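Long-range contacts in 3-deoxy-manno-octulosonate cytidylyltransferase (Escherichia coli, PDB 1GQC), which catalyses the coupling of CMP from CTP to the eight-carbon sugar KDO with release of diphosphate, probably activating KDO for incorporation into bacterial lipopolysaccharide: residues A3-P8 / I91-Q96; P121-C126 / I175-R180; F153-I158 / Q196-E201. One frame throughout, in Å; residues are numbered along the deposited sequence.

Contact 1. Residues A3-P8 / I91-Q96. With MG (magnesium ion), chain C; CMK (cytidine 5'-monophosphate 3-deoxy-beta-D-gulo-oct-2-ulo-pyranosonic acid), chain D.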
loop_
_atom_site.group_PDB
_atom_site.type_symbol
_atom_site.label_atom_id
_atom_site.label_comp_id
_atom_site.label_asym_id
_atom_site.label_seq_id
_atom_site.Cartn_x
_atom_site.Cartn_y
_atom_site.Cartn_z
ATOM N N ALA A 3 3.507 4.967 29.705
ATOM C CA ALA A 3 3.071 5.626 28.486
ATOM C C ALA A 3 3.018 7.122 28.704
ATOM O O ALA A 3 2.522 7.574 29.736
ATOM C CB ALA A 3 1.696 5.147 28.102
ATOM N N VAL A 4 3.518 7.897 27.744
ATOM C CA VAL A 4 3.465 9.358 27.859
ATOM C C VAL A 4 2.969 9.951 26.557
ATOM O O VAL A 4 3.092 9.351 25.493
ATOM C CB VAL A 4 4.843 10.026 28.188
ATOM C CG1 VAL A 4 5.432 9.448 29.481
ATOM C CG2 VAL A 4 5.787 9.876 27.020
ATOM N N ILE A 5 2.388 11.138 26.649
ATOM C CA ILE A 5 1.884 11.824 25.470
ATOM C C ILE A 5 2.743 13.043 25.202
ATOM O O ILE A 5 3.072 13.810 26.097
ATOM C CB ILE A 5 0.410 12.306 25.640
ATOM C CG1 ILE A 5 -0.547 11.125 25.589
ATOM C CG2 ILE A 5 0.049 13.301 24.545
ATOM C CD1 ILE A 5 -1.945 11.486 26.040
ATOM N N VAL A 6 3.101 13.214 23.943
ATOM C CA VAL A 6 3.896 14.349 23.542
ATOM C C VAL A 6 3.119 15.020 22.438
ATOM O O VAL A 6 2.701 14.380 21.473
ATOM C CB VAL A 6 5.278 13.915 23.018
ATOM C CG1 VAL A 6 6.106 15.137 22.630
ATOM C CG2 VAL A 6 5.996 13.151 24.082
ATOM N N ILE A 7 2.906 16.315 22.594
ATOM C CA ILE A 7 2.181 17.087 21.594
ATOM C C ILE A 7 3.073 18.089 20.842
ATOM O O ILE A 7 3.404 19.164 21.357
ATOM C CB ILE A 7 1.042 17.873 22.244
ATOM C CG1 ILE A 7 0.183 16.915 23.094
ATOM C CG2 ILE A 7 0.273 18.647 21.164
ATOM C CD1 ILE A 7 -0.710 17.607 24.100
ATOM N N PRO A 8 3.471 17.744 19.608
ATOM C CA PRO A 8 4.315 18.610 18.775
ATOM C C PRO A 8 3.593 19.925 18.477
ATOM O O PRO A 8 2.442 19.919 18.060
ATOM C CB PRO A 8 4.492 17.800 17.489
ATOM C CG PRO A 8 4.339 16.387 17.916
ATOM C CD PRO A 8 3.204 16.464 18.932
ATOM N N ILE A 91 5.886 3.450 25.824
ATOM C CA ILE A 91 5.027 3.848 24.712
ATOM C C ILE A 91 4.918 5.381 24.633
ATOM O O ILE A 91 4.752 6.059 25.648
ATOM C CB ILE A 91 3.602 3.228 24.881
ATOM C CG1 ILE A 91 3.728 1.717 25.001
ATOM C CG2 ILE A 91 2.683 3.604 23.684
ATOM C CD1 ILE A 91 2.417 1.011 25.147
ATOM N N TYR A 92 5.046 5.915 23.424
ATOM C CA TYR A 92 4.957 7.350 23.192
ATOM C C TYR A 92 3.783 7.582 22.265
ATOM O O TYR A 92 3.655 6.923 21.229
ATOM C CB TYR A 92 6.229 7.909 22.513
ATOM C CG TYR A 92 7.487 7.856 23.358
ATOM C CD1 TYR A 92 8.271 6.709 23.408
ATOM C CD2 TYR A 92 7.882 8.950 24.132
ATOM C CE1 TYR A 92 9.417 6.655 24.202
ATOM C CE2 TYR A 92 9.024 8.901 24.937
ATOM C CZ TYR A 92 9.780 7.752 24.965
ATOM O OH TYR A 92 10.885 7.677 25.774
ATOM N N ILE A 93 2.927 8.517 22.655
ATOM C CA ILE A 93 1.756 8.876 21.877
ATOM C C ILE A 93 1.938 10.278 21.337
ATOM O O ILE A 93 2.153 11.235 22.090
ATOM C CB ILE A 93 0.509 8.849 22.730
ATOM C CG1 ILE A 93 0.227 7.405 23.147
ATOM C CG2 ILE A 93 -0.656 9.457 21.975
ATOM C CD1 ILE A 93 -0.930 7.259 24.143
ATOM N N ASN A 94 1.864 10.383 20.018
ATOM C CA ASN A 94 2.017 11.650 19.323
ATOM C C ASN A 94 0.602 12.177 19.063
ATOM O O ASN A 94 -0.150 11.578 18.309
ATOM C CB ASN A 94 2.792 11.399 18.003
ATOM C CG ASN A 94 2.957 12.646 17.142
ATOM O OD1 ASN A 94 2.317 13.669 17.368
ATOM N ND2 ASN A 94 3.816 12.548 16.125
ATOM N N LEU A 95 0.235 13.267 19.727
ATOM C CA LEU A 95 -1.080 13.890 19.542
ATOM C C LEU A 95 -0.892 15.202 18.817
ATOM O O LEU A 95 -0.147 16.047 19.295
ATOM C CB LEU A 95 -1.739 14.225 20.882
ATOM C CG LEU A 95 -2.552 13.211 21.654
ATOM C CD1 LEU A 95 -3.117 13.880 22.902
ATOM C CD2 LEU A 95 -3.683 12.709 20.783
ATOM N N GLN A 96 -1.581 15.401 17.701
ATOM C CA GLN A 96 -1.444 16.648 16.951
ATOM C C GLN A 96 -1.899 17.864 17.734
ATOM O O GLN A 96 -2.932 17.822 18.392
ATOM C CB GLN A 96 -2.202 16.538 15.643
ATOM C CG GLN A 96 -1.553 15.529 14.741
ATOM C CD GLN A 96 -2.040 15.610 13.317
ATOM O OE1 GLN A 96 -2.276 16.693 12.782
ATOM N NE2 GLN A 96 -2.171 14.458 12.680
HETATM MG MG MG C . -3.127 18.551 11.204
HETATM N N1C CMK D . 5.255 19.323 12.885
HETATM C C2C CMK D . 6.450 19.467 13.529
HETATM N N3C CMK D . 7.659 19.725 12.755
HETATM C C4C CMK D . 7.651 19.827 11.459
HETATM C C5C CMK D . 6.336 19.668 10.779
HETATM C C6C CMK D . 5.220 19.427 11.503
HETATM O O2C CMK D . 6.572 19.389 14.738
HETATM N N4C CMK D . 8.737 20.056 10.763
HETATM C "C1'" CMK D . 4.028 19.049 13.659
HETATM C "C2'" CMK D . 2.831 19.975 13.340
HETATM O "O2'" CMK D . 2.987 21.233 14.020
HETATM C "C3'" CMK D . 1.618 19.152 13.796
HETATM C "C4'" CMK D . 2.119 17.695 13.658
HETATM O "O4'" CMK D . 3.518 17.747 13.409
HETATM O "O3'" CMK D . 1.295 19.392 15.189
HETATM C "C5'" CMK D . 1.480 16.883 12.515
HETATM O "O5'" CMK D . 1.487 17.573 11.276
HETATM P PA CMK D . 0.369 17.844 10.175
HETATM O O1A CMK D . -0.720 18.759 10.651
HETATM O O2A CMK D . 1.016 18.460 8.976
HETATM O O6 CMK D . -0.728 14.232 9.166
HETATM C C2 CMK D . 0.043 15.423 8.835
HETATM O O2 CMK D . -0.297 16.464 9.748
HETATM C C3 CMK D . 1.580 15.109 8.876
HETATM C C4 CMK D . 1.890 13.918 7.928
HETATM O O4 CMK D . 3.296 13.653 7.968
HETATM C C5 CMK D . 1.044 12.669 8.393
HETATM C C6 CMK D . -0.478 13.064 8.314
HETATM C C7 CMK D . -1.392 11.897 8.762
HETATM C C1 CMK D . -0.447 16.029 7.490
HETATM O O1X CMK D . -1.719 16.383 7.447
HETATM O O1Y CMK D . 0.268 16.202 6.520
HETATM O O5 CMK D . 1.371 12.301 9.755
HETATM C C8 CMK D . -2.812 12.397 9.193
HETATM O O8 CMK D . -3.321 13.282 8.189
HETATM O O7 CMK D . -1.521 10.982 7.661
HETATM O O HOH W 1 -3.558 19.254 9.061
HETATM O O HOH W 2 -3.986 16.539 9.875
#
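Val4 N bonds Ile91 O and Val6 N bonds Ile93 O, stitching strand 3-8 to strand 91-94 in parallel register. The same two valines accept in return at their O atoms, Val4 from Ile93 N and Val6 from Leu95 N. The straightest link is Val6 N to Ile93 O, 2.9 Å at 174°; the last, Leu95 N to Val6 O, stretches to 3.2 Å where 91-96 leaves the strand.

Apolar side chains meet on both faces. On one, Ile5 works with both branches. Its CG1 crosses Ile93 at CB, 3.8 Å away, while chi1 of -73° puts CG2 anti to the backbone N and sends it to Leu95 CD1 at 3.6 Å. Cutting this residue back to an alanine is likely to leave Ile93, Leu95 and Ala37 of helix 29-38 without the side chain they share. On the other face Val4 lies alongside Tyr92, CG2 to CD2 3.7 Å, meeting the ring obliquely; Tyr92 OH is hydrogen-bonded to Val87 O. Farther along, Pro8 CD sits 3.3 Å from Asn94 OD1, while Asn94 ND2 is bonded to Tyr178 OH. Leu80 of helix 76-84 packs on this face.

The ligand and metal contacts lie at the C-terminal ends of the two segments. Pro8 O accepts a weak bond from the ribose O3' of the bound CMP-sugar. Gln96 OE1 coordinates magnesium at 2.6 Å, alongside phosphate O1A and two waters, and its NE2 is tied to Gly174 O. An apolar, backbone-bonded strand pair thus ends in oxygens for the nucleotide and metal, as expected of an alpha/beta nucleotide-binding fold.

Contact 2. Residues P121-C126 / I175-R180. With CMK (cytidine 5'-monophosphate 3-deoxy-beta-D-gulo-oct-2-ulo-pyranosonic acid), chain D.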
loop_
_atom_site.group_PDB
_atom_site.type_symbol
_atom_site.label_atom_id
_atom_site.label_comp_id
_atom_site.label_asym_id
_atom_site.label_seq_id
_atom_site.Cartn_x
_atom_site.Cartn_y
_atom_site.Cartn_z
ATOM N N PRO A 121 4.516 -2.502 16.810
ATOM C CA PRO A 121 5.435 -1.353 16.815
ATOM C C PRO A 121 4.760 0.016 16.849
ATOM O O PRO A 121 5.117 0.891 17.640
ATOM C CB PRO A 121 6.245 -1.556 15.525
ATOM C CG PRO A 121 6.153 -3.027 15.274
ATOM C CD PRO A 121 4.708 -3.299 15.588
ATOM N N VAL A 122 3.774 0.195 15.991
ATOM C CA VAL A 122 3.080 1.459 15.912
ATOM C C VAL A 122 1.592 1.220 15.726
ATOM O O VAL A 122 1.176 0.265 15.042
ATOM C CB VAL A 122 3.602 2.291 14.721
ATOM C CG1 VAL A 122 2.759 3.534 14.522
ATOM C CG2 VAL A 122 5.060 2.668 14.960
ATOM N N ALA A 123 0.798 2.090 16.350
ATOM C CA ALA A 123 -0.644 2.029 16.237
ATOM C C ALA A 123 -1.158 3.420 15.877
ATOM O O ALA A 123 -0.549 4.422 16.248
ATOM C CB ALA A 123 -1.241 1.576 17.550
ATOM N N THR A 124 -2.268 3.485 15.152
ATOM C CA THR A 124 -2.858 4.767 14.783
ATOM C C THR A 124 -4.373 4.589 14.662
ATOM O O THR A 124 -4.878 3.472 14.819
ATOM C CB THR A 124 -2.290 5.310 13.456
ATOM O OG1 THR A 124 -2.749 6.654 13.273
ATOM C CG2 THR A 124 -2.754 4.449 12.253
ATOM N N LEU A 125 -5.083 5.684 14.376
ATOM C CA LEU A 125 -6.541 5.688 14.256
ATOM C C LEU A 125 -7.100 5.990 12.848
ATOM O O LEU A 125 -6.439 6.629 12.028
ATOM C CB LEU A 125 -7.102 6.717 15.230
ATOM C CG LEU A 125 -6.868 6.556 16.729
ATOM C CD1 LEU A 125 -7.473 7.740 17.444
ATOM C CD2 LEU A 125 -7.513 5.281 17.226
ATOM N N CYS A 126 -8.327 5.538 12.584
ATOM C CA CYS A 126 -8.977 5.791 11.296
ATOM C C CYS A 126 -10.495 5.739 11.446
ATOM O O CYS A 126 -10.988 5.117 12.367
ATOM C CB CYS A 126 -8.558 4.736 10.281
ATOM S SG CYS A 126 -9.204 3.110 10.672
ATOM N N ILE A 175 -3.034 10.408 14.694
ATOM C CA ILE A 175 -2.570 10.210 16.062
ATOM C C ILE A 175 -1.738 8.950 16.016
ATOM O O ILE A 175 -2.134 7.982 15.371
ATOM C CB ILE A 175 -3.714 9.962 17.039
ATOM C CG1 ILE A 175 -4.656 11.155 17.044
ATOM C CG2 ILE A 175 -3.160 9.694 18.428
ATOM C CD1 ILE A 175 -5.800 11.021 18.032
ATOM N N TYR A 176 -0.590 8.952 16.687
ATOM C CA TYR A 176 0.244 7.768 16.680
ATOM C C TYR A 176 0.713 7.338 18.072
ATOM O O TYR A 176 0.921 8.154 18.978
ATOM C CB TYR A 176 1.492 7.971 15.814
ATOM C CG TYR A 176 1.277 8.359 14.370
ATOM C CD1 TYR A 176 1.381 9.690 13.969
ATOM C CD2 TYR A 176 1.097 7.389 13.383
ATOM C CE1 TYR A 176 1.333 10.049 12.631
ATOM C CE2 TYR A 176 1.044 7.732 12.036
ATOM C CZ TYR A 176 1.167 9.068 11.662
ATOM O OH TYR A 176 1.152 9.439 10.334
ATOM N N ALA A 177 0.889 6.035 18.217
ATOM C CA ALA A 177 1.404 5.455 19.437
ATOM C C ALA A 177 2.567 4.597 18.954
ATOM O O ALA A 177 2.390 3.795 18.025
ATOM C CB ALA A 177 0.362 4.595 20.083
ATOM N N TYR A 178 3.752 4.779 19.547
ATOM C CA TYR A 178 4.900 3.975 19.147
ATOM C C TYR A 178 5.653 3.361 20.333
ATOM O O TYR A 178 5.730 3.934 21.417
ATOM C CB TYR A 178 5.934 4.773 18.340
ATOM C CG TYR A 178 5.509 6.060 17.666
ATOM C CD1 TYR A 178 5.652 6.224 16.283
ATOM C CD2 TYR A 178 5.095 7.160 18.415
ATOM C CE1 TYR A 178 5.404 7.443 15.674
ATOM C CE2 TYR A 178 4.843 8.389 17.819
ATOM C CZ TYR A 178 5.000 8.526 16.446
ATOM O OH TYR A 178 4.750 9.744 15.859
ATOM N N ARG A 179 6.210 2.179 20.114
ATOM C CA ARG A 179 7.034 1.533 21.120
ATOM C C ARG A 179 8.286 2.425 21.150
ATOM O O ARG A 179 8.601 3.093 20.157
ATOM C CB ARG A 179 7.466 0.150 20.643
ATOM C CG ARG A 179 7.231 -0.953 21.612
ATOM C CD ARG A 179 5.869 -1.526 21.374
ATOM N NE ARG A 179 5.187 -1.824 22.626
ATOM C CZ ARG A 179 3.982 -2.380 22.700
ATOM N NH1 ARG A 179 3.327 -2.707 21.584
ATOM N NH2 ARG A 179 3.433 -2.590 23.896
ATOM N N ARG A 180 9.017 2.414 22.265
ATOM C CA ARG A 180 10.237 3.217 22.385
ATOM C C ARG A 180 11.261 2.879 21.310
ATOM O O ARG A 180 11.868 3.773 20.733
ATOM C CB ARG A 180 10.878 3.028 23.763
ATOM C CG ARG A 180 12.169 3.815 23.987
ATOM C CD ARG A 180 12.645 3.643 25.430
ATOM N NE ARG A 180 13.962 4.227 25.672
ATOM C CZ ARG A 180 14.181 5.478 26.079
ATOM N NH1 ARG A 180 13.155 6.292 26.296
ATOM N NH2 ARG A 180 15.431 5.918 26.263
HETATM N N1C CMK D . 5.255 19.323 12.885
HETATM C C2C CMK D . 6.450 19.467 13.529
HETATM N N3C CMK D . 7.659 19.725 12.755
HETATM C C4C CMK D . 7.651 19.827 11.459
HETATM C C5C CMK D . 6.336 19.668 10.779
HETATM C C6C CMK D . 5.220 19.427 11.503
HETATM O O2C CMK D . 6.572 19.389 14.738
HETATM N N4C CMK D . 8.737 20.056 10.763
HETATM C "C1'" CMK D . 4.028 19.049 13.659
HETATM C "C2'" CMK D . 2.831 19.975 13.340
HETATM O "O2'" CMK D . 2.987 21.233 14.020
HETATM C "C3'" CMK D . 1.618 19.152 13.796
HETATM C "C4'" CMK D . 2.119 17.695 13.658
HETATM O "O4'" CMK D . 3.518 17.747 13.409
HETATM O "O3'" CMK D . 1.295 19.392 15.189
HETATM C "C5'" CMK D . 1.480 16.883 12.515
HETATM O "O5'" CMK D . 1.487 17.573 11.276
HETATM P PA CMK D . 0.369 17.844 10.175
HETATM O O1A CMK D . -0.720 18.759 10.651
HETATM O O2A CMK D . 1.016 18.460 8.976
HETATM O O6 CMK D . -0.728 14.232 9.166
HETATM C C2 CMK D . 0.043 15.423 8.835
HETATM O O2 CMK D . -0.297 16.464 9.748
HETATM C C3 CMK D . 1.580 15.109 8.876
HETATM C C4 CMK D . 1.890 13.918 7.928
HETATM O O4 CMK D . 3.296 13.653 7.968
HETATM C C5 CMK D . 1.044 12.669 8.393
HETATM C C6 CMK D . -0.478 13.064 8.314
HETATM C C7 CMK D . -1.392 11.897 8.762
HETATM C C1 CMK D . -0.447 16.029 7.490
HETATM O O1X CMK D . -1.719 16.383 7.447
HETATM O O1Y CMK D . 0.268 16.202 6.520
HETATM O O5 CMK D . 1.371 12.301 9.755
HETATM C C8 CMK D . -2.812 12.397 9.193
HETATM O O8 CMK D . -3.321 13.282 8.189
HETATM O O7 CMK D . -1.521 10.982 7.661
#
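The rings of Tyr176 and Tyr178 lie on the same side of the sheet as Val122 and Thr124, which approach them obliquely. Val122 CG2 runs beside Tyr178, 3.8 Å from CD1, while its CG1, anti to the backbone N (chi1 173°), faces Ala177 O. At the edge of the Tyr176 ring, in its plane, lies hydroxyl O5 of the bound CMP-sugar; Tyr176 OH donates to O5 at 2.9 Å, although the tyrosine hydroxyl's position is less certain. The ring of His172 meets that of Tyr176 with their planes about 65° apart.

Strand 122-129 runs antiparallel to 169-179 and parallel to 212-216, inside the mixed sheet of this GT-A-type cytidylyltransferase. Ala123 and Ala177 form a hydrogen-bonded pair: Ala123 N reaches Ala177 O at 2.9 Å, and Ala177 N returns a bond to Ala123 O, also 2.9 Å. Their methyl groups face Met114 of helix 104-116. Next to them, the Leu125 and Ile175 side chains cross, their CD1 atoms 3.7 Å apart, with Leu110 packing on both.

Thr124 OG1 donates to Ile175 O at 2.6 Å, from 22° off the carbonyl plane, and also bonds His172 NE2; His172 ND1 in turn holds the CMP-sugar, making Thr124 a second-shell residue of the site. At the far end Arg179 N donates to Pro121 O (3.0 Å), and its guanidinium bonds the carbonyl oxygens of Met114, Asp117 and Leu120.

Contact 3. Residues F153-I158 / Q196-E201. With CMK (cytidine 5'-monophosphate 3-deoxy-beta-D-gulo-oct-2-ulo-pyranosonic acid), chain D.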
loop_
_atom_site.group_PDB
_atom_site.type_symbol
_atom_site.label_atom_id
_atom_site.label_comp_id
_atom_site.label_asym_id
_atom_site.label_seq_id
_atom_site.Cartn_x
_atom_site.Cartn_y
_atom_site.Cartn_z
ATOM N N PHE A 153 -0.790 4.122 2.915
ATOM C CA PHE A 153 -1.420 5.413 3.245
ATOM C C PHE A 153 -1.187 6.338 2.040
ATOM O O PHE A 153 -0.134 6.245 1.417
ATOM C CB PHE A 153 -0.750 6.097 4.457
ATOM C CG PHE A 153 -0.952 5.398 5.789
ATOM C CD1 PHE A 153 -0.098 4.380 6.199
ATOM C CD2 PHE A 153 -1.963 5.827 6.677
ATOM C CE1 PHE A 153 -0.228 3.790 7.478
ATOM C CE2 PHE A 153 -2.098 5.245 7.946
ATOM C CZ PHE A 153 -1.217 4.220 8.345
ATOM N N SER A 154 -2.118 7.259 1.745
ATOM C CA SER A 154 -1.949 8.174 0.599
ATOM C C SER A 154 -2.877 9.373 0.557
ATOM O O SER A 154 -3.953 9.353 1.142
ATOM C CB SER A 154 -2.119 7.428 -0.734
ATOM O OG SER A 154 -2.086 8.327 -1.839
ATOM N N ARG A 155 -2.450 10.422 -0.146
ATOM C CA ARG A 155 -3.267 11.621 -0.291
ATOM C C ARG A 155 -4.158 11.380 -1.491
ATOM O O ARG A 155 -5.134 12.092 -1.727
ATOM C CB ARG A 155 -2.392 12.861 -0.496
ATOM C CG ARG A 155 -1.598 13.233 0.750
ATOM C CD ARG A 155 -0.921 14.568 0.633
ATOM N NE ARG A 155 -0.210 14.930 1.859
ATOM C CZ ARG A 155 -0.755 15.554 2.905
ATOM N NH1 ARG A 155 -2.032 15.900 2.911
ATOM N NH2 ARG A 155 -0.010 15.857 3.946
ATOM N N SER A 156 -3.816 10.340 -2.239
ATOM C CA SER A 156 -4.572 9.961 -3.408
ATOM C C SER A 156 -5.764 9.128 -2.937
ATOM O O SER A 156 -5.631 8.365 -1.973
ATOM C CB SER A 156 -3.691 9.136 -4.324
ATOM O OG SER A 156 -4.458 8.709 -5.414
ATOM N N PRO A 157 -6.940 9.255 -3.596
ATOM C CA PRO A 157 -8.131 8.484 -3.190
ATOM C C PRO A 157 -7.944 6.993 -3.434
ATOM O O PRO A 157 -8.075 6.528 -4.563
ATOM C CB PRO A 157 -9.266 9.050 -4.070
ATOM C CG PRO A 157 -8.719 10.337 -4.601
ATOM C CD PRO A 157 -7.242 10.072 -4.782
ATOM N N ILE A 158 -7.617 6.255 -2.381
ATOM C CA ILE A 158 -7.430 4.813 -2.488
ATOM C C ILE A 158 -8.348 4.144 -1.470
ATOM O O ILE A 158 -8.521 4.633 -0.347
ATOM C CB ILE A 158 -5.957 4.369 -2.220
ATOM C CG1 ILE A 158 -5.426 5.005 -0.935
ATOM C CG2 ILE A 158 -5.086 4.698 -3.427
ATOM C CD1 ILE A 158 -4.203 4.293 -0.362
ATOM N N GLN A 196 8.709 11.377 0.859
ATOM C CA GLN A 196 9.110 12.607 0.193
ATOM C C GLN A 196 8.133 13.118 -0.874
ATOM O O GLN A 196 7.947 14.327 -1.023
ATOM C CB GLN A 196 10.499 12.443 -0.425
ATOM C CG GLN A 196 11.655 12.157 0.558
ATOM C CD GLN A 196 11.768 13.186 1.684
ATOM O OE1 GLN A 196 11.539 14.384 1.487
ATOM N NE2 GLN A 196 12.138 12.720 2.871
ATOM N N ALA A 197 7.502 12.219 -1.619
ATOM C CA ALA A 197 6.561 12.649 -2.632
ATOM C C ALA A 197 5.205 12.991 -2.009
ATOM O O ALA A 197 4.607 14.026 -2.316
ATOM C CB ALA A 197 6.397 11.559 -3.666
ATOM N N GLU A 198 4.729 12.126 -1.116
ATOM C CA GLU A 198 3.424 12.324 -0.467
ATOM C C GLU A 198 3.448 13.294 0.701
ATOM O O GLU A 198 2.438 13.902 1.036
ATOM C CB GLU A 198 2.866 10.982 0.037
ATOM C CG GLU A 198 2.597 9.980 -1.065
ATOM C CD GLU A 198 1.138 9.612 -1.154
ATOM O OE1 GLU A 198 0.290 10.410 -0.705
ATOM O OE2 GLU A 198 0.834 8.531 -1.692
ATOM N N SER A 199 4.610 13.433 1.313
ATOM C CA SER A 199 4.774 14.283 2.484
ATOM C C SER A 199 3.941 13.685 3.624
ATOM O O SER A 199 3.058 14.323 4.202
ATOM C CB SER A 199 4.343 15.715 2.186
ATOM O OG SER A 199 4.877 16.572 3.178
ATOM N N LEU A 200 4.229 12.425 3.913
ATOM C CA LEU A 200 3.562 11.682 4.970
ATOM C C LEU A 200 4.662 10.985 5.739
ATOM O O LEU A 200 5.238 10.008 5.262
ATOM C CB LEU A 200 2.575 10.652 4.381
ATOM C CG LEU A 200 1.367 11.278 3.665
ATOM C CD1 LEU A 200 0.405 10.192 3.183
ATOM C CD2 LEU A 200 0.678 12.236 4.623
ATOM N N GLU A 201 4.949 11.495 6.927
ATOM C CA GLU A 201 6.006 10.939 7.767
ATOM C C GLU A 201 5.888 9.434 8.043
ATOM O O GLU A 201 6.902 8.722 7.966
ATOM C CB GLU A 201 6.096 11.724 9.085
ATOM C CG GLU A 201 4.877 11.583 9.974
ATOM C CD GLU A 201 4.685 12.772 10.891
ATOM O OE1 GLU A 201 5.442 12.947 11.883
ATOM O OE2 GLU A 201 3.756 13.541 10.607
HETATM N N1C CMK D . 5.255 19.323 12.885
HETATM C C2C CMK D . 6.450 19.467 13.529
HETATM N N3C CMK D . 7.659 19.725 12.755
HETATM C C4C CMK D . 7.651 19.827 11.459
HETATM C C5C CMK D . 6.336 19.668 10.779
HETATM C C6C CMK D . 5.220 19.427 11.503
HETATM O O2C CMK D . 6.572 19.389 14.738
HETATM N N4C CMK D . 8.737 20.056 10.763
HETATM C "C1'" CMK D . 4.028 19.049 13.659
HETATM C "C2'" CMK D . 2.831 19.975 13.340
HETATM O "O2'" CMK D . 2.987 21.233 14.020
HETATM C "C3'" CMK D . 1.618 19.152 13.796
HETATM C "C4'" CMK D . 2.119 17.695 13.658
HETATM O "O4'" CMK D . 3.518 17.747 13.409
HETATM O "O3'" CMK D . 1.295 19.392 15.189
HETATM C "C5'" CMK D . 1.480 16.883 12.515
HETATM O "O5'" CMK D . 1.487 17.573 11.276
HETATM P PA CMK D . 0.369 17.844 10.175
HETATM O O1A CMK D . -0.720 18.759 10.651
HETATM O O2A CMK D . 1.016 18.460 8.976
HETATM O O6 CMK D . -0.728 14.232 9.166
HETATM C C2 CMK D . 0.043 15.423 8.835
HETATM O O2 CMK D . -0.297 16.464 9.748
HETATM C C3 CMK D . 1.580 15.109 8.876
HETATM C C4 CMK D . 1.890 13.918 7.928
HETATM O O4 CMK D . 3.296 13.653 7.968
HETATM C C5 CMK D . 1.044 12.669 8.393
HETATM C C6 CMK D . -0.478 13.064 8.314
HETATM C C7 CMK D . -1.392 11.897 8.762
HETATM C C1 CMK D . -0.447 16.029 7.490
HETATM O O1X CMK D . -1.719 16.383 7.447
HETATM O O1Y CMK D . 0.268 16.202 6.520
HETATM O O5 CMK D . 1.371 12.301 9.755
HETATM C C8 CMK D . -2.812 12.397 9.193
HETATM O O8 CMK D . -3.321 13.282 8.189
HETATM O O7 CMK D . -1.521 10.982 7.661
#
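Glu198 turns its carboxylate to the backbone and hydroxyl of the facing segment, with one oxygen for each. OE2 takes Ser154 OG at 2.9 Å and OE1 takes Arg155 N at 2.8 Å, both through syn lone pairs. The Arg155 side chain slides past Glu198 in the opposite direction, so the two charged groups make no salt bridge. Extended from CG to NE, it carries its guanidinium to the backbone instead: NE donates to Glu198 O at 3.0 Å, nearly along the carbonyl axis and in the guanidinium plane. NH2 adds a weak bond to Ser199 O. Glu198 O is the last carbonyl of helix 193-198 and Ser199 O the first beyond it; a positive group at this C-terminal end is likely to be favourable. Leu200 CD2 lies over one guanidinium face, 3.7 Å from NH2.

O1Y of the sugar carboxylate lies at the guanidinium edge, in its plane, 2.6 Å from NH2, in a bent, weak bond. Glu201 grips the sugar more fully: its N donates straight to hydroxyl O4, and OE2 receives both O4, at 2.7 Å, and O5, at 2.8 Å.

Behind this shell, Ser154 forms an ST turn. Its OG stands anti to the backbone N (chi1 174°), where it accepts from Ser156 N at 2.7 Å while donating to Glu198, so one hydroxyl serves both the turn and the carboxylate where strand 150-154 ends. Arg155 NH1 is secured on Pro137 O, and Glu201 OE1 on Thr77 OG1. Glu198 OE2 has further partners in Tyr152 OH and in Tyr160 N of the second subunit, so the segments that hold the sugar lie next to the dimer interface. Gln196 O accepts from Asn163 ND2 of the second subunit.

Contacts 1 and 2 are neighbours in the core of one sheet. Strand 91-94 pairs with strand 169-179, where Asn94 N to Tyr176 O and Tyr92 O to Tyr178 N are probable hydrogen bonds. One contact is parallel and the other antiparallel, and both rest on backbone bonds with apolar packing. Contact 3, also buried, lies farther from the chain's centre, where a strand end meets a helix end beside the second subunit; charged side chains do most of its bonding. It touches contact 2 through Phe153 CZ and Thr124 CG2. All three reach the CMP-sugar: contact 1 at ribose and metal, contacts 2 and 3 at the sugar.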